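O-methyltransferase (Saccharopolyspora spinosa, PDB 4CE0) probably transfers a methyl group from S-adenosylmethionine to the 4'-hydroxyl of the rhamnose of spinosyn, a probably magnesium-dependent step in spinosyn biosynthesis. Local coordinates at residues V70-V84 and L97-D111. Numbering follows the deposited sequence.
Sequences VLADGVPGDFAETGV and LQAFGDTGRTVWVVD. With SAH (S-adenosyl-L-homocysteine), chain B.
F79 N bonds to T106 O at 2.8 Å, the first of five backbone bonds that join strands 78-82 and 107-111 in parallel; G83 N to V110 O is the last. D78 grips the start of the neighbouring strand with its carboxylate: OD1 takes T106 N, and OD2, lying in the indole plane of W108, takes W108 NE1 (2.9 Å, 169° at the hydrogen), which approaches from above the carboxylate plane. R105, extended from CG to NE, sends its guanidinium into the 74-77 turn. R105 NH1 and NH2 both donate to V75 O end-on in the guanidinium plane (2.7 Å each); NH1 also reaches G77 O, tilted from that plane, and V70 CG1 lies over one face. A salt bridge from D102 OD2 to R105 NE joins these carbonyls in restricting the group's rotation. L71 of helix 56-73 sets CD1 against F100 CB at the end of helix 88-100, while F79 CE2 meets L97 CD2 of that same helix at 3.5 Å. At the strands' C-terminal ends, D111 OD2 accepts V84 N through its anti lone pair (2.9 Å, 176°) and SAH O3' (2.7 Å); OD1 takes SAH O2' and F113 N. This acidic grip on both ribose hydroxyls is characteristic of Rossmann-like methyltransferases. E81, salt-bridged to R183, lies near the SAH carboxylate. Strands 78-82 and 107-111 form a beta-alpha-beta unit through helix 88-100, which packs on F79, E81 and V84; strands 179-184 and 160-164 flank the pair.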
ATOM      1  N   VAL A  70     -15.343  13.036 -12.724  1.00 28.03           N
ATOM      2  CA  VAL A  70     -15.113  14.479 -12.714  1.00 23.34           C
ATOM      3  C   VAL A  70     -13.869  14.862 -13.518  1.00 26.56           C
ATOM      4  O   VAL A  70     -13.857  15.887 -14.223  1.00 22.13           O
ATOM      5  CB  VAL A  70     -14.969  14.949 -11.262  1.00 30.01           C
ATOM      6  CG1 VAL A  70     -13.984  16.060 -11.120  1.00 29.58           C
ATOM      7  CG2 VAL A  70     -16.356  15.324 -10.669  1.00 37.31           C
ATOM      8  N   LEU A  71     -12.802  14.079 -13.361  1.00 24.43           N
ATOM      9  CA  LEU A  71     -11.570  14.319 -14.104  1.00 30.63           C
ATOM     10  C   LEU A  71     -11.771  14.062 -15.613  1.00 37.00           C
ATOM     11  O   LEU A  71     -11.356  14.873 -16.429  1.00 32.68           O
ATOM     12  CB  LEU A  71     -10.429  13.447 -13.587  1.00 29.21           C
ATOM     13  CG  LEU A  71      -9.911  13.714 -12.176  1.00 28.37           C
ATOM     14  CD1 LEU A  71      -8.697  12.826 -11.927  1.00 30.96           C
ATOM     15  CD2 LEU A  71      -9.581  15.183 -11.908  1.00 25.01           C
ATOM     16  N   ALA A  72     -12.417  12.952 -15.987  1.00 34.89           N
ATOM     17  CA  ALA A  72     -12.603  12.652 -17.414  1.00 29.34           C
ATOM     18  C   ALA A  72     -13.603  13.601 -18.081  1.00 37.48           C
ATOM     19  O   ALA A  72     -13.433  13.972 -19.235  1.00 43.35           O
ATOM     20  CB  ALA A  72     -13.041  11.304 -17.588  1.00 17.81           C
ATOM     21  N   ASP A  73     -14.650  13.977 -17.354  1.00 34.83           N
ATOM     22  CA  ASP A  73     -15.684  14.873 -17.889  1.00 32.19           C
ATOM     23  C   ASP A  73     -15.253  16.342 -17.959  1.00 43.27           C
ATOM     24  O   ASP A  73     -15.891  17.141 -18.650  1.00 54.91           O
ATOM     25  CB  ASP A  73     -16.950  14.785 -17.033  1.00 29.88           C
ATOM     26  CG  ASP A  73     -17.658  13.459 -17.164  1.00 38.56           C
ATOM     27  OD1 ASP A  73     -17.077  12.508 -17.729  1.00 48.48           O
ATOM     28  OD2 ASP A  73     -18.807  13.371 -16.697  1.00 40.43           O
ATOM     29  N   GLY A  74     -14.193  16.715 -17.244  1.00 35.30           N
ATOM     30  CA  GLY A  74     -13.797  18.111 -17.172  1.00 41.62           C
ATOM     31  C   GLY A  74     -14.566  18.959 -16.166  1.00 36.85           C
ATOM     32  O   GLY A  74     -14.567  20.191 -16.255  1.00 36.27           O
ATOM     33  N   VAL A  75     -15.189  18.326 -15.176  1.00 29.12           N
ATOM     34  CA  VAL A  75     -15.896  19.097 -14.144  1.00 23.75           C
ATOM     35  C   VAL A  75     -14.888  19.932 -13.369  1.00 32.73           C
ATOM     36  O   VAL A  75     -13.967  19.391 -12.785  1.00 31.19           O
ATOM     37  CB  VAL A  75     -16.643  18.186 -13.163  1.00 22.55           C
ATOM     38  CG1 VAL A  75     -17.464  19.009 -12.171  1.00 27.43           C
ATOM     39  CG2 VAL A  75     -17.512  17.213 -13.927  1.00 21.93           C
ATOM     40  N   PRO A  76     -15.050  21.262 -13.367  1.00 33.79           N
ATOM     41  CA  PRO A  76     -14.042  22.001 -12.609  1.00 32.59           C
ATOM     42  C   PRO A  76     -14.286  21.996 -11.102  1.00 31.20           C
ATOM     43  O   PRO A  76     -15.416  21.863 -10.605  1.00 26.87           O
ATOM     44  CB  PRO A  76     -14.146  23.418 -13.193  1.00 38.31           C
ATOM     45  CG  PRO A  76     -15.523  23.536 -13.682  1.00 36.89           C
ATOM     46  CD  PRO A  76     -15.992  22.150 -14.073  1.00 31.55           C
ATOM     47  N   GLY A  77     -13.194  22.134 -10.360  1.00 31.13           N
ATOM     48  CA  GLY A  77     -13.289  22.429  -8.942  1.00 25.78           C
ATOM     49  C   GLY A  77     -12.446  21.536  -8.072  1.00 28.71           C
ATOM     50  O   GLY A  77     -11.814  20.609  -8.558  1.00 25.57           O
ATOM     51  N   ASP A  78     -12.414  21.874  -6.789  1.00 26.43           N
ATOM     52  CA  ASP A  78     -11.631  21.169  -5.808  1.00 28.19           C
ATOM     53  C   ASP A  78     -12.464  20.042  -5.252  1.00 19.49           C
ATOM     54  O   ASP A  78     -13.640  19.824  -5.660  1.00 24.52           O
ATOM     55  CB  ASP A  78     -11.232  22.117  -4.672  1.00 22.48           C
ATOM     56  CG  ASP A  78     -10.240  23.163  -5.105  1.00 28.72           C
ATOM     57  OD1 ASP A  78      -9.503  22.930  -6.088  1.00 24.65           O
ATOM     58  OD2 ASP A  78     -10.211  24.238  -4.455  1.00 29.30           O
ATOM     59  N   PHE A  79     -11.874  19.326  -4.308  1.00 19.44           N
ATOM     60  CA  PHE A  79     -12.586  18.235  -3.657  1.00 21.26           C
ATOM     61  C   PHE A  79     -12.625  18.620  -2.216  1.00 20.10           C
ATOM     62  O   PHE A  79     -11.696  19.238  -1.729  1.00 21.92           O
ATOM     63  CB  PHE A  79     -11.825  16.906  -3.793  1.00 20.41           C
ATOM     64  CG  PHE A  79     -11.599  16.458  -5.208  1.00 24.77           C
ATOM     65  CD1 PHE A  79     -12.373  16.927  -6.249  1.00 28.70           C
ATOM     66  CD2 PHE A  79     -10.630  15.517  -5.482  1.00 27.58           C
ATOM     67  CE1 PHE A  79     -12.161  16.472  -7.570  1.00 17.42           C
ATOM     68  CE2 PHE A  79     -10.410  15.069  -6.785  1.00 28.81           C
ATOM     69  CZ  PHE A  79     -11.181  15.557  -7.830  1.00 24.93           C
ATOM     70  N   ALA A  80     -13.669  18.235  -1.511  1.00 18.34           N
ATOM     71  CA  ALA A  80     -13.749  18.545  -0.112  1.00 14.03           C
ATOM     72  C   ALA A  80     -14.419  17.430   0.641  1.00 17.76           C
ATOM     73  O   ALA A  80     -15.430  16.905   0.163  1.00 22.54           O
ATOM     74  CB  ALA A  80     -14.526  19.871   0.085  1.00 24.69           C
ATOM     75  N   GLU A  81     -13.887  17.092   1.821  1.00 16.08           N
ATOM     76  CA  GLU A  81     -14.602  16.206   2.747  1.00 23.21           C
ATOM     77  C   GLU A  81     -14.828  16.879   4.092  1.00 24.53           C
ATOM     78  O   GLU A  81     -13.896  17.366   4.745  1.00 16.99           O
ATOM     79  CB  GLU A  81     -13.934  14.830   2.946  1.00 26.80           C
ATOM     80  CG  GLU A  81     -14.848  13.838   3.774  1.00 23.82           C
ATOM     81  CD  GLU A  81     -14.162  12.565   4.200  1.00 35.58           C
ATOM     82  OE1 GLU A  81     -12.969  12.651   4.602  1.00 34.13           O
ATOM     83  OE2 GLU A  81     -14.812  11.479   4.149  1.00 32.94           O
ATOM     84  N   THR A  82     -16.097  16.901   4.487  1.00 18.35           N
ATOM     85  CA  THR A  82     -16.502  17.437   5.767  1.00 20.22           C
ATOM     86  C   THR A  82     -16.720  16.263   6.669  1.00 24.78           C
ATOM     87  O   THR A  82     -17.777  15.596   6.629  1.00 20.81           O
ATOM     88  CB  THR A  82     -17.750  18.380   5.691  1.00 23.75           C
ATOM     89  OG1 THR A  82     -18.886  17.729   5.093  1.00 23.00           O
ATOM     90  CG2 THR A  82     -17.416  19.601   4.890  1.00 23.09           C
ATOM     91  N   GLY A  83     -15.704  16.028   7.485  1.00 20.11           N
ATOM     92  CA  GLY A  83     -15.643  14.882   8.384  1.00 20.56           C
ATOM     93  C   GLY A  83     -14.609  13.886   7.867  1.00 15.84           C
ATOM     94  O   GLY A  83     -14.916  13.072   6.982  1.00 19.72           O
ATOM     95  N   VAL A  84     -13.393  13.968   8.416  1.00 18.11           N
ATOM     96  CA  VAL A  84     -12.229  13.258   7.879  1.00 21.76           C
ATOM     97  C   VAL A  84     -11.615  12.210   8.810  1.00 26.00           C
ATOM     98  O   VAL A  84     -10.938  11.300   8.333  1.00 17.48           O
ATOM     99  CB  VAL A  84     -11.137  14.261   7.417  1.00 25.21           C
ATOM    100  CG1 VAL A  84     -11.781  15.388   6.674  1.00 23.21           C
ATOM    101  CG2 VAL A  84     -10.261  14.800   8.600  1.00 19.79           C
ATOM    102  N   LEU A  97      -5.797  12.133  -7.760  1.00 24.17           N
ATOM    103  CA  LEU A  97      -5.136  13.247  -8.462  1.00 22.35           C
ATOM    104  C   LEU A  97      -3.686  12.927  -8.817  1.00 19.18           C
ATOM    105  O   LEU A  97      -3.229  13.205  -9.925  1.00 16.96           O
ATOM    106  CB  LEU A  97      -5.150  14.527  -7.612  1.00 24.26           C
ATOM    107  CG  LEU A  97      -6.513  15.100  -7.237  1.00 22.41           C
ATOM    108  CD1 LEU A  97      -6.328  16.378  -6.429  1.00 25.72           C
ATOM    109  CD2 LEU A  97      -7.347  15.336  -8.478  1.00 21.27           C
ATOM    110  N   GLN A  98      -2.943  12.399  -7.852  1.00 13.93           N
ATOM    111  CA  GLN A  98      -1.585  11.941  -8.110  1.00 17.96           C
ATOM    112  C   GLN A  98      -1.574  10.879  -9.200  1.00 19.33           C
ATOM    113  O   GLN A  98      -0.700  10.901 -10.054  1.00 18.48           O
ATOM    114  CB  GLN A  98      -0.974  11.350  -6.822  1.00 14.26           C
ATOM    115  CG  GLN A  98       0.482  10.937  -6.952  1.00 24.16           C
ATOM    116  CD  GLN A  98       1.388  12.115  -7.214  1.00 46.41           C
ATOM    117  OE1 GLN A  98       2.312  12.035  -8.029  1.00 55.81           O
ATOM    118  NE2 GLN A  98       1.128  13.224  -6.530  1.00 33.00           N
ATOM    119  N   ALA A  99      -2.507   9.928  -9.175  1.00 12.78           N
ATOM    120  CA  ALA A  99      -2.466   8.832 -10.171  1.00 17.40           C
ATOM    121  C   ALA A  99      -2.717   9.387 -11.561  1.00 25.92           C
ATOM    122  O   ALA A  99      -2.232   8.846 -12.554  1.00 18.77           O
ATOM    123  CB  ALA A  99      -3.489   7.773  -9.864  1.00 24.04           C
ATOM    124  N   PHE A 100      -3.485  10.470 -11.627  1.00 15.92           N
ATOM    125  CA  PHE A 100      -3.861  11.025 -12.920  1.00 22.43           C
ATOM    126  C   PHE A 100      -3.006  12.212 -13.337  1.00 22.72           C
ATOM    127  O   PHE A 100      -3.210  12.772 -14.399  1.00 27.71           O
ATOM    128  CB  PHE A 100      -5.331  11.405 -12.919  1.00 20.67           C
ATOM    129  CG  PHE A 100      -6.238  10.246 -13.211  1.00 26.93           C
ATOM    130  CD1 PHE A 100      -6.610   9.367 -12.203  1.00 27.63           C
ATOM    131  CD2 PHE A 100      -6.725  10.034 -14.500  1.00 34.70           C
ATOM    132  CE1 PHE A 100      -7.428   8.301 -12.469  1.00 37.67           C
ATOM    133  CE2 PHE A 100      -7.550   8.978 -14.774  1.00 37.89           C
ATOM    134  CZ  PHE A 100      -7.905   8.100 -13.754  1.00 45.42           C
ATOM    135  N   GLY A 101      -2.029  12.575 -12.512  1.00 26.11           N
ATOM    136  CA  GLY A 101      -1.172  13.706 -12.820  1.00 37.50           C
ATOM    137  C   GLY A 101      -1.853  15.078 -12.792  1.00 32.71           C
ATOM    138  O   GLY A 101      -1.286  16.032 -13.290  1.00 32.75           O
ATOM    139  N   ASP A 102      -3.055  15.181 -12.217  1.00 27.18           N
ATOM    140  CA  ASP A 102      -3.746  16.476 -12.079  1.00 26.89           C
ATOM    141  C   ASP A 102      -3.115  17.263 -10.922  1.00 22.99           C
ATOM    142  O   ASP A 102      -3.209  16.874  -9.758  1.00 22.83           O
ATOM    143  CB  ASP A 102      -5.251  16.278 -11.856  1.00 26.43           C
ATOM    144  CG  ASP A 102      -6.016  17.615 -11.693  1.00 31.31           C
ATOM    145  OD1 ASP A 102      -5.557  18.523 -10.937  1.00 31.30           O
ATOM    146  OD2 ASP A 102      -7.090  17.755 -12.317  1.00 32.61           O
ATOM    147  N   THR A 103      -2.447  18.364 -11.243  1.00 29.31           N
ATOM    148  CA  THR A 103      -1.706  19.111 -10.231  1.00 28.60           C
ATOM    149  C   THR A 103      -2.407  20.419  -9.869  1.00 32.25           C
ATOM    150  O   THR A 103      -1.945  21.160  -9.009  1.00 29.34           O
ATOM    151  CB  THR A 103      -0.257  19.393 -10.708  1.00 35.91           C
ATOM    152  OG1 THR A 103      -0.282  20.229 -11.872  1.00 32.03           O
ATOM    153  CG2 THR A 103       0.449  18.103 -11.052  1.00 33.06           C
ATOM    154  N   GLY A 104      -3.540  20.685 -10.501  1.00 26.70           N
ATOM    155  CA  GLY A 104      -4.253  21.933 -10.300  1.00 32.35           C
ATOM    156  C   GLY A 104      -5.300  21.918  -9.196  1.00 39.97           C
ATOM    157  O   GLY A 104      -5.479  22.928  -8.502  1.00 38.33           O
ATOM    158  N   ARG A 105      -5.980  20.784  -9.019  1.00 23.86           N
ATOM    159  CA  ARG A 105      -7.040  20.674  -8.032  1.00 27.03           C
ATOM    160  C   ARG A 105      -6.544  20.508  -6.590  1.00 23.40           C
ATOM    161  O   ARG A 105      -5.509  19.910  -6.330  1.00 25.94           O
ATOM    162  CB  ARG A 105      -7.943  19.499  -8.412  1.00 27.30           C
ATOM    163  CG  ARG A 105      -8.493  19.623  -9.821  1.00 23.82           C
ATOM    164  CD  ARG A 105      -9.342  18.427 -10.124  1.00 22.80           C
ATOM    165  NE  ARG A 105      -9.851  18.383 -11.497  1.00 25.09           N
ATOM    166  CZ  ARG A 105     -11.096  18.671 -11.856  1.00 31.73           C
ATOM    167  NH1 ARG A 105     -11.987  19.084 -10.953  1.00 35.15           N
ATOM    168  NH2 ARG A 105     -11.456  18.532 -13.125  1.00 35.24           N
ATOM    169  N   THR A 106      -7.334  21.011  -5.654  1.00 20.37           N
ATOM    170  CA  THR A 106      -7.015  20.964  -4.236  1.00 18.90           C
ATOM    171  C   THR A 106      -7.986  20.041  -3.512  1.00 20.11           C
ATOM    172  O   THR A 106      -9.133  19.930  -3.898  1.00 17.54           O
ATOM    173  CB  THR A 106      -7.069  22.397  -3.623  1.00 26.60           C
ATOM    174  OG1 THR A 106      -5.909  23.112  -4.047  1.00 22.27           O
ATOM    175  CG2 THR A 106      -7.105  22.381  -2.070  1.00 28.60           C
ATOM    176  N   VAL A 107      -7.495  19.401  -2.459  1.00 13.43           N
ATOM    177  CA  VAL A 107      -8.300  18.548  -1.581  1.00 15.81           C
ATOM    178  C   VAL A 107      -8.390  19.275  -0.260  1.00 19.45           C
ATOM    179  O   VAL A 107      -7.355  19.524   0.389  1.00 16.77           O
ATOM    180  CB  VAL A 107      -7.661  17.130  -1.389  1.00 14.41           C
ATOM    181  CG1 VAL A 107      -8.482  16.266  -0.393  1.00 23.27           C
ATOM    182  CG2 VAL A 107      -7.537  16.424  -2.741  1.00 20.30           C
ATOM    183  N   TRP A 108      -9.611  19.671   0.096  1.00 16.79           N
ATOM    184  CA  TRP A 108      -9.887  20.345   1.350  1.00 18.19           C
ATOM    185  C   TRP A 108     -10.260  19.359   2.427  1.00 17.51           C
ATOM    186  O   TRP A 108     -11.204  18.570   2.298  1.00 21.59           O
ATOM    187  CB  TRP A 108     -11.006  21.381   1.189  1.00 17.11           C
ATOM    188  CG  TRP A 108     -10.618  22.487   0.276  1.00 25.29           C
ATOM    189  CD1 TRP A 108     -10.719  22.526  -1.099  1.00 23.18           C
ATOM    190  CD2 TRP A 108     -10.050  23.723   0.678  1.00 27.01           C
ATOM    191  NE1 TRP A 108     -10.234  23.737  -1.567  1.00 23.82           N
ATOM    192  CE2 TRP A 108      -9.802  24.477  -0.491  1.00 23.75           C
ATOM    193  CE3 TRP A 108      -9.692  24.263   1.923  1.00 26.87           C
ATOM    194  CZ2 TRP A 108      -9.255  25.762  -0.442  1.00 23.82           C
ATOM    195  CZ3 TRP A 108      -9.133  25.529   1.960  1.00 25.78           C
ATOM    196  CH2 TRP A 108      -8.917  26.257   0.784  1.00 27.30           C
ATOM    197  N   VAL A 109      -9.513  19.425   3.512  1.00 19.49           N
ATOM    198  CA  VAL A 109      -9.652  18.463   4.582  1.00 16.05           C
ATOM    199  C   VAL A 109     -10.282  19.229   5.709  1.00 20.66           C
ATOM    200  O   VAL A 109      -9.595  19.990   6.418  1.00 21.91           O
ATOM    201  CB  VAL A 109      -8.283  17.910   4.993  1.00 16.92           C
ATOM    202  CG1 VAL A 109      -8.412  16.922   6.172  1.00 24.06           C
ATOM    203  CG2 VAL A 109      -7.614  17.276   3.803  1.00 22.26           C
ATOM    204  N   VAL A 110     -11.596  19.041   5.858  1.00 21.74           N
ATOM    205  CA  VAL A 110     -12.400  19.916   6.698  1.00 23.51           C
ATOM    206  C   VAL A 110     -12.961  19.180   7.896  1.00 17.33           C
ATOM    207  O   VAL A 110     -13.795  18.273   7.767  1.00 18.76           O
ATOM    208  CB  VAL A 110     -13.603  20.530   5.935  1.00 16.33           C
ATOM    209  CG1 VAL A 110     -14.184  21.666   6.730  1.00 19.42           C
ATOM    210  CG2 VAL A 110     -13.247  20.963   4.515  1.00 21.38           C
ATOM    211  N   ASP A 111     -12.551  19.614   9.074  1.00 23.32           N
ATOM    212  CA  ASP A 111     -12.907  18.909  10.283  1.00 20.31           C
ATOM    213  C   ASP A 111     -12.713  19.806  11.496  1.00 24.65           C
ATOM    214  O   ASP A 111     -12.058  20.851  11.412  1.00 23.84           O
ATOM    215  CB  ASP A 111     -12.025  17.669  10.418  1.00 22.37           C
ATOM    216  CG  ASP A 111     -12.628  16.628  11.345  1.00 29.28           C
ATOM    217  OD1 ASP A 111     -12.534  16.795  12.585  1.00 24.78           O
ATOM    218  OD2 ASP A 111     -13.173  15.632  10.834  1.00 28.49           O
TER
HETATM  219  N   SAH B1250     -13.073   7.574   8.215  1.00 23.49           N
HETATM  220  CA  SAH B1250     -14.191   8.523   8.086  1.00 43.23           C
HETATM  221  CB  SAH B1250     -14.288   9.595   9.143  1.00 37.00           C
HETATM  222  CG  SAH B1250     -15.464  10.541   9.386  1.00 29.46           C
HETATM  223  SD  SAH B1250     -15.788  10.386  11.168  1.00 25.34           S
HETATM  224  C   SAH B1250     -13.787   9.131   6.803  1.00 38.46           C
HETATM  225  O   SAH B1250     -14.334  10.186   6.532  1.00 22.90           O
HETATM  226  OXT SAH B1250     -12.854   8.309   6.203  1.00 20.03           O
HETATM  227  C5' SAH B1250     -16.669  11.947  11.529  1.00 20.21           C
HETATM  228  C4' SAH B1250     -15.773  13.195  11.529  1.00 18.26           C
HETATM  229  O4' SAH B1250     -16.554  14.367  11.436  1.00 22.87           O
HETATM  230  C3' SAH B1250     -14.931  13.374  12.795  1.00 26.44           C
HETATM  231  O3' SAH B1250     -13.578  13.447  12.397  1.00 30.09           O
HETATM  232  C2' SAH B1250     -15.411  14.661  13.479  1.00 32.34           C
HETATM  233  O2' SAH B1250     -14.439  15.465  14.181  1.00 24.94           O
HETATM  234  C1' SAH B1250     -16.057  15.390  12.297  1.00 19.34           C
HETATM  235  N9  SAH B1250     -17.179  16.309  12.607  1.00 19.93           N
HETATM  236  C8  SAH B1250     -18.489  15.932  12.813  1.00 33.94           C
HETATM  237  N7  SAH B1250     -19.212  17.045  13.000  1.00 33.74           N
HETATM  238  C5  SAH B1250     -18.408  18.123  12.878  1.00 32.19           C
HETATM  239  C6  SAH B1250     -18.621  19.500  12.978  1.00 32.84           C
HETATM  240  N6  SAH B1250     -19.832  19.994  13.228  1.00 30.92           N
HETATM  241  N1  SAH B1250     -17.567  20.368  12.824  1.00 28.74           N
HETATM  242  C2  SAH B1250     -16.296  19.910  12.544  1.00 31.20           C
HETATM  243  N3  SAH B1250     -16.096  18.550  12.480  1.00 26.00           N
HETATM  244  C4  SAH B1250     -17.128  17.670  12.605  1.00 27.35           C
HETATM  245  O   HOH W   1      -9.876  17.074 -15.402  1.00 48.06           O
HETATM  246  O   HOH W   2      -7.043  24.265  -6.433  1.00 35.32           O